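PDB 5AH5: leucine--tRNA ligase from Agrobacterium radiobacter, which probably joins L-leucine to its cognate tRNA at the expense of ATP, as a class I aminoacyl-tRNA synthetase. Local coordinates for residues B[24-38]-B[513-526]. Residues are numbered along the deposited sequence; the frame is centred on the assembly and turned at random.
Sequences WDPSSPGKKFYVLEM and LCNKIAPADVYIGG. With LSS (5'-O-(L-leucylsulfamoyl)adenosine), chain I.
Residues 32-37 and 522-524 pair as neighbouring parallel strands in the middle of the four-stranded sheet of the class I synthetase Rossmann fold, flanked by strands 70-72 and 556-560. The register sets Val35 beside Val522, Leu36 beside Tyr523 and Glu37 beside Ile524. Leu36 bonds through both its polar backbone atoms: its N gives to Val522 O at 3.0 Å, and its O receives Ile524 N; Met38 N then reaches Ile524 O.

At the start of the pairing, a side chain stands in for one backbone acceptor. Asp521 OD2 accepts Tyr34 N at 2.8 Å on the anti lone pair, in a nearly straight bond (174°), while Tyr34 O takes Val522 N only weakly. OD2 also receives Lys32 NZ on the syn side, tilted out of the carboxylate plane, in a salt bridge. Lys32 suits this spot because its long chain, bent at chi2 (91°), runs past the end of helix 511-517, where NZ also bonds to Ile517 O at 3.0 Å. The Asp521 carboxylate lies stacked on the Phe33 ring, their planes 6° apart, with CB over the ring face; a water joins OD1 to Lys32 O.

Apolar groups pack against the helix end and the strand that follows it. Ile517 and Trp24 run alongside in opposite directions, CG1 lying 3.7 Å from Trp24 CZ2, while Tyr34 lays one ring face over the small Ala520 CB and sends its hydroxyl to Phe497 O. Leu36 CD2 wedges between Ala520 CB and Tyr523 CD1, 3.5 Å from the latter.

The C-terminal ends of the strands open onto the leucyl-sulfamoyl-adenosine. The Met38 side chain runs roughly crosswise to that of Tyr523, CG against CZ, with SD oblique to the ring in a Met-aromatic contact. The Tyr523 hydroxyl, bonded to Tyr496 and His533, touches the ligand's leucyl side chain. Gly525 leaves room for Met38 SD and Gly526 for LSS O2, and Gly526 N donates to LSS O3 at 3.1 Å.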
loop_
_atom_site.group_PDB
_atom_site.type_symbol
_atom_site.label_atom_id
_atom_site.label_comp_id
_atom_site.label_asym_id
_atom_site.label_seq_id
_atom_site.Cartn_x
_atom_site.Cartn_y
_atom_site.Cartn_z
ATOM N N TRP B 24 -16.171 -12.256 10.603
ATOM C CA TRP B 24 -15.150 -12.148 11.598
ATOM C C TRP B 24 -15.782 -12.172 12.999
ATOM O O TRP B 24 -16.690 -11.375 13.298
ATOM C CB TRP B 24 -14.341 -10.860 11.460
ATOM C CG TRP B 24 -13.366 -10.648 12.517
ATOM C CD1 TRP B 24 -12.360 -11.501 12.869
ATOM C CD2 TRP B 24 -13.214 -9.474 13.348
ATOM N NE1 TRP B 24 -11.584 -10.934 13.862
ATOM C CE2 TRP B 24 -12.093 -9.707 14.190
ATOM C CE3 TRP B 24 -13.962 -8.266 13.507
ATOM C CZ2 TRP B 24 -11.668 -8.781 15.157
ATOM C CZ3 TRP B 24 -13.530 -7.335 14.428
ATOM C CH2 TRP B 24 -12.382 -7.585 15.252
ATOM N N ASP B 25 -15.312 -13.081 13.860
ATOM C CA ASP B 25 -15.796 -13.059 15.246
ATOM C C ASP B 25 -14.681 -12.741 16.187
ATOM O O ASP B 25 -13.802 -13.582 16.424
ATOM C CB ASP B 25 -16.525 -14.338 15.632
ATOM C CG ASP B 25 -17.569 -14.085 16.711
ATOM O OD1 ASP B 25 -17.343 -13.230 17.675
ATOM O OD2 ASP B 25 -18.637 -14.716 16.560
ATOM N N PRO B 26 -14.678 -11.520 16.722
ATOM C CA PRO B 26 -13.635 -11.240 17.714
ATOM C C PRO B 26 -13.594 -12.205 18.961
ATOM O O PRO B 26 -12.544 -12.420 19.527
ATOM C CB PRO B 26 -13.924 -9.812 18.162
ATOM C CG PRO B 26 -15.231 -9.399 17.527
ATOM C CD PRO B 26 -15.678 -10.453 16.578
ATOM N N SER B 27 -14.719 -12.772 19.376
ATOM C CA SER B 27 -14.688 -13.678 20.542
ATOM C C SER B 27 -14.178 -15.077 20.198
ATOM O O SER B 27 -14.081 -15.913 21.096
ATOM C CB SER B 27 -16.077 -13.773 21.151
ATOM O OG SER B 27 -16.937 -14.433 20.235
ATOM N N SER B 28 -13.890 -15.364 18.915
ATOM C CA SER B 28 -13.178 -16.611 18.558
ATOM C C SER B 28 -11.826 -16.716 19.245
ATOM O O SER B 28 -11.111 -15.752 19.343
ATOM C CB SER B 28 -12.956 -16.745 17.036
ATOM O OG SER B 28 -14.200 -16.850 16.348
ATOM N N PRO B 29 -11.448 -17.914 19.680
ATOM C CA PRO B 29 -10.144 -18.077 20.333
ATOM C C PRO B 29 -8.930 -18.171 19.387
ATOM O O PRO B 29 -7.777 -17.942 19.850
ATOM C CB PRO B 29 -10.311 -19.395 21.081
ATOM C CG PRO B 29 -11.252 -20.176 20.214
ATOM C CD PRO B 29 -12.237 -19.163 19.697
ATOM N N GLY B 30 -9.132 -18.501 18.104
ATOM C CA GLY B 30 -7.973 -18.586 17.173
ATOM C C GLY B 30 -7.087 -17.344 17.184
ATOM O O GLY B 30 -7.548 -16.217 17.442
ATOM N N LYS B 31 -5.824 -17.531 16.909
ATOM C CA LYS B 31 -4.903 -16.424 16.843
ATOM C C LYS B 31 -5.400 -15.445 15.747
ATOM O O LYS B 31 -5.974 -15.859 14.758
ATOM C CB LYS B 31 -3.518 -16.941 16.495
ATOM C CG LYS B 31 -2.434 -15.906 16.706
ATOM C CD LYS B 31 -1.107 -16.488 16.295
ATOM C CE LYS B 31 -0.044 -15.436 16.355
ATOM N NZ LYS B 31 1.260 -16.075 16.053
ATOM N N LYS B 32 -5.210 -14.175 15.984
ATOM C CA LYS B 32 -5.859 -13.129 15.176
ATOM C C LYS B 32 -5.035 -13.007 13.899
ATOM O O LYS B 32 -3.810 -13.166 13.899
ATOM C CB LYS B 32 -5.874 -11.801 15.914
ATOM C CG LYS B 32 -4.497 -11.097 16.095
ATOM C CD LYS B 32 -4.178 -10.131 14.919
ATOM C CE LYS B 32 -2.935 -9.303 15.189
ATOM N NZ LYS B 32 -2.614 -8.493 13.980
ATOM N N PHE B 33 -5.700 -12.689 12.825
ATOM C CA PHE B 33 -5.009 -12.325 11.603
ATOM C C PHE B 33 -5.866 -11.313 10.839
ATOM O O PHE B 33 -6.975 -11.587 10.542
ATOM C CB PHE B 33 -4.807 -13.551 10.741
ATOM C CG PHE B 33 -3.752 -13.356 9.682
ATOM C CD1 PHE B 33 -2.409 -13.378 10.009
ATOM C CD2 PHE B 33 -4.100 -13.161 8.367
ATOM C CE1 PHE B 33 -1.437 -13.186 9.029
ATOM C CE2 PHE B 33 -3.113 -12.992 7.389
ATOM C CZ PHE B 33 -1.805 -12.984 7.699
ATOM N N TYR B 34 -5.287 -10.197 10.498
ATOM C CA TYR B 34 -5.952 -9.110 9.790
ATOM C C TYR B 34 -5.288 -8.916 8.419
ATOM O O TYR B 34 -4.218 -8.386 8.333
ATOM C CB TYR B 34 -5.793 -7.839 10.627
ATOM C CG TYR B 34 -6.624 -6.598 10.211
ATOM C CD1 TYR B 34 -7.576 -6.653 9.223
ATOM C CD2 TYR B 34 -6.463 -5.391 10.884
ATOM C CE1 TYR B 34 -8.304 -5.521 8.879
ATOM C CE2 TYR B 34 -7.207 -4.252 10.559
ATOM C CZ TYR B 34 -8.139 -4.353 9.582
ATOM O OH TYR B 34 -8.842 -3.244 9.225
ATOM N N VAL B 35 -5.965 -9.319 7.386
ATOM C CA VAL B 35 -5.491 -9.115 6.034
ATOM C C VAL B 35 -6.451 -8.146 5.352
ATOM O O VAL B 35 -7.614 -8.360 5.387
ATOM C CB VAL B 35 -5.457 -10.421 5.211
ATOM C CG1 VAL B 35 -6.659 -11.311 5.415
ATOM C CG2 VAL B 35 -5.280 -10.136 3.726
ATOM N N LEU B 36 -5.940 -7.100 4.724
ATOM C CA LEU B 36 -6.801 -6.262 3.897
ATOM C C LEU B 36 -6.089 -5.771 2.697
ATOM O O LEU B 36 -4.876 -5.924 2.597
ATOM C CB LEU B 36 -7.335 -5.096 4.719
ATOM C CG LEU B 36 -6.569 -3.827 5.037
ATOM C CD1 LEU B 36 -7.509 -2.793 5.627
ATOM C CD2 LEU B 36 -5.476 -4.096 5.985
ATOM N N GLU B 37 -6.864 -5.162 1.818
ATOM C CA GLU B 37 -6.411 -4.630 0.564
ATOM C C GLU B 37 -6.885 -3.178 0.497
ATOM O O GLU B 37 -7.822 -2.763 1.225
ATOM C CB GLU B 37 -7.099 -5.324 -0.582
ATOM C CG GLU B 37 -6.958 -6.825 -0.688
ATOM C CD GLU B 37 -8.156 -7.559 -0.189
ATOM O OE1 GLU B 37 -9.276 -6.997 -0.274
ATOM O OE2 GLU B 37 -7.987 -8.739 0.263
ATOM N N MET B 38 -6.259 -2.417 -0.386
ATOM C CA MET B 38 -6.628 -1.003 -0.548
ATOM C C MET B 38 -8.020 -0.880 -1.116
ATOM O O MET B 38 -8.301 -1.296 -2.260
ATOM C CB MET B 38 -5.599 -0.231 -1.359
ATOM C CG MET B 38 -4.321 -0.003 -0.618
ATOM S SD MET B 38 -3.218 0.912 -1.694
ATOM C CE MET B 38 -1.668 0.706 -0.884
ATOM N N LEU B 513 -10.987 -3.680 20.699
ATOM C CA LEU B 513 -10.961 -4.530 19.491
ATOM C C LEU B 513 -9.715 -4.286 18.617
ATOM O O LEU B 513 -9.040 -5.235 18.221
ATOM C CB LEU B 513 -12.214 -4.332 18.611
ATOM C CG LEU B 513 -13.549 -4.945 19.006
ATOM C CD1 LEU B 513 -14.527 -4.958 17.848
ATOM C CD2 LEU B 513 -13.330 -6.370 19.499
ATOM N N CYS B 514 -9.441 -3.012 18.319
ATOM C CA CYS B 514 -8.343 -2.591 17.466
ATOM C C CYS B 514 -6.999 -3.026 17.945
ATOM O O CYS B 514 -6.128 -3.357 17.149
ATOM C CB CYS B 514 -8.260 -1.076 17.389
ATOM S SG CYS B 514 -9.113 -0.461 15.976
ATOM N N ASN B 515 -6.779 -2.913 19.242
ATOM C CA ASN B 515 -5.485 -3.325 19.796
ATOM C C ASN B 515 -5.249 -4.843 19.751
ATOM O O ASN B 515 -4.119 -5.289 19.857
ATOM C CB ASN B 515 -5.310 -2.778 21.210
ATOM C CG ASN B 515 -5.093 -1.262 21.236
ATOM O OD1 ASN B 515 -4.517 -0.646 20.312
ATOM N ND2 ASN B 515 -5.504 -0.662 22.322
ATOM N N LYS B 516 -6.308 -5.620 19.590
ATOM C CA LYS B 516 -6.202 -7.053 19.374
ATOM C C LYS B 516 -6.070 -7.396 17.898
ATOM O O LYS B 516 -5.187 -8.157 17.549
ATOM C CB LYS B 516 -7.399 -7.744 19.967
ATOM C CG LYS B 516 -7.254 -7.816 21.468
ATOM C CD LYS B 516 -8.461 -8.454 22.110
ATOM C CE LYS B 516 -8.219 -8.644 23.615
ATOM N NZ LYS B 516 -9.489 -8.724 24.404
ATOM N N ILE B 517 -6.878 -6.790 17.017
ATOM C CA ILE B 517 -6.867 -7.188 15.583
ATOM C C ILE B 517 -5.756 -6.495 14.722
ATOM O O ILE B 517 -5.214 -7.091 13.824
ATOM C CB ILE B 517 -8.263 -7.143 14.996
ATOM C CG1 ILE B 517 -8.374 -7.911 13.645
ATOM C CG2 ILE B 517 -8.727 -5.709 14.834
ATOM C CD1 ILE B 517 -7.988 -9.391 13.685
ATOM N N ALA B 518 -5.382 -5.276 15.083
ATOM C CA ALA B 518 -4.411 -4.487 14.378
ATOM C C ALA B 518 -3.121 -4.416 15.211
ATOM O O ALA B 518 -3.205 -4.649 16.380
ATOM C CB ALA B 518 -4.992 -3.080 14.150
ATOM N N PRO B 519 -1.956 -4.053 14.658
ATOM C CA PRO B 519 -1.774 -3.656 13.256
ATOM C C PRO B 519 -2.152 -4.698 12.233
ATOM O O PRO B 519 -2.190 -5.879 12.553
ATOM C CB PRO B 519 -0.297 -3.323 13.157
ATOM C CG PRO B 519 0.320 -3.843 14.374
ATOM C CD PRO B 519 -0.734 -3.858 15.433
ATOM N N ALA B 520 -2.519 -4.263 11.030
ATOM C CA ALA B 520 -2.857 -5.228 9.996
ATOM C C ALA B 520 -1.620 -6.113 9.707
ATOM O O ALA B 520 -0.552 -5.633 9.623
ATOM C CB ALA B 520 -3.322 -4.552 8.734
ATOM N N ASP B 521 -1.789 -7.396 9.632
ATOM C CA ASP B 521 -0.655 -8.283 9.319
ATOM C C ASP B 521 -0.225 -8.109 7.872
ATOM O O ASP B 521 0.949 -8.092 7.577
ATOM C CB ASP B 521 -1.066 -9.720 9.566
ATOM C CG ASP B 521 -1.441 -9.948 11.033
ATOM O OD1 ASP B 521 -0.518 -10.114 11.860
ATOM O OD2 ASP B 521 -2.647 -9.864 11.360
ATOM N N VAL B 522 -1.183 -8.088 6.970
ATOM C CA VAL B 522 -0.905 -8.020 5.546
ATOM C C VAL B 522 -1.795 -6.909 4.957
ATOM O O VAL B 522 -2.978 -6.881 5.223
ATOM C CB VAL B 522 -1.173 -9.377 4.913
ATOM C CG1 VAL B 522 -1.138 -9.310 3.425
ATOM C CG2 VAL B 522 -0.144 -10.454 5.435
ATOM N N TYR B 523 -1.178 -5.996 4.212
ATOM C CA TYR B 523 -1.848 -4.969 3.419
ATOM C C TYR B 523 -1.404 -5.037 1.961
ATOM O O TYR B 523 -0.223 -4.961 1.677
ATOM C CB TYR B 523 -1.483 -3.614 3.949
ATOM C CG TYR B 523 -2.404 -2.479 3.501
ATOM C CD1 TYR B 523 -3.780 -2.662 3.324
ATOM C CD2 TYR B 523 -1.927 -1.201 3.399
ATOM C CE1 TYR B 523 -4.656 -1.574 3.021
ATOM C CE2 TYR B 523 -2.778 -0.125 3.052
ATOM C CZ TYR B 523 -4.155 -0.334 2.878
ATOM O OH TYR B 523 -5.024 0.743 2.584
ATOM N N ILE B 524 -2.346 -5.201 1.070
ATOM C CA ILE B 524 -2.095 -5.397 -0.352
ATOM C C ILE B 524 -2.629 -4.215 -1.148
ATOM O O ILE B 524 -3.835 -4.025 -1.181
ATOM C CB ILE B 524 -2.842 -6.633 -0.857
ATOM C CG1 ILE B 524 -2.645 -7.841 0.139
ATOM C CG2 ILE B 524 -2.342 -7.017 -2.241
ATOM C CD1 ILE B 524 -3.583 -8.997 -0.095
ATOM N N GLY B 525 -1.756 -3.465 -1.809
ATOM C CA GLY B 525 -2.194 -2.458 -2.759
ATOM C C GLY B 525 -1.078 -1.792 -3.534
ATOM O O GLY B 525 0.090 -2.059 -3.313
ATOM N N GLY B 526 -1.457 -0.904 -4.428
ATOM C CA GLY B 526 -0.551 -0.366 -5.428
ATOM C C GLY B 526 0.465 0.608 -4.877
ATOM O O GLY B 526 0.228 1.324 -3.902
HETATM C C1 LSS I . -7.695 3.574 -4.456
HETATM N N1 LSS I . -3.797 -3.296 -11.766
HETATM O O1 LSS I . -6.593 3.647 -4.952
HETATM S S1 LSS I . -8.633 2.448 -6.438
HETATM C C2 LSS I . -3.502 -3.623 -10.509
HETATM N N2 LSS I . -8.735 3.039 -5.069
HETATM O O2 LSS I . -3.580 -0.266 -6.889
HETATM N N3 LSS I . -4.075 -3.027 -9.441
HETATM O O3 LSS I . -4.548 -1.130 -4.456
HETATM C C4 LSS I . -4.995 -2.059 -9.661
HETATM N N4 LSS I . -9.360 4.305 -2.743
HETATM O O4 LSS I . -6.886 -1.537 -6.747
HETATM C C5 LSS I . -5.277 -1.616 -10.947
HETATM O O5 LSS I . -7.635 1.204 -6.359
HETATM C C6 LSS I . -4.645 -2.235 -12.012
HETATM N N6 LSS I . -4.963 -1.847 -13.274
HETATM C C7 LSS I . -7.142 3.961 -0.584
HETATM N N7 LSS I . -6.184 -0.610 -10.850
HETATM C C8 LSS I . -6.425 -0.388 -9.529
HETATM C C9 LSS I . -7.132 3.411 -2.013
HETATM N N9 LSS I . -5.714 -1.301 -8.816
HETATM C CA LSS I . -7.923 4.168 -3.096
HETATM C C10 LSS I . -6.350 5.278 -0.553
HETATM C C11 LSS I . -6.588 2.846 0.372
HETATM O O1A LSS I . -8.097 3.251 -7.546
HETATM C C21 LSS I . -5.620 -1.423 -7.375
HETATM C C22 LSS I . -4.972 -0.237 -6.751
HETATM C C23 LSS I . -5.427 -0.329 -5.293
HETATM C C24 LSS I . -6.799 -0.948 -5.464
HETATM C C25 LSS I . -7.916 0.096 -5.509
HETATM O O2A LSS I . -9.873 1.833 -6.861
HETATM O O HOH W 1 -1.199 -12.557 13.434
#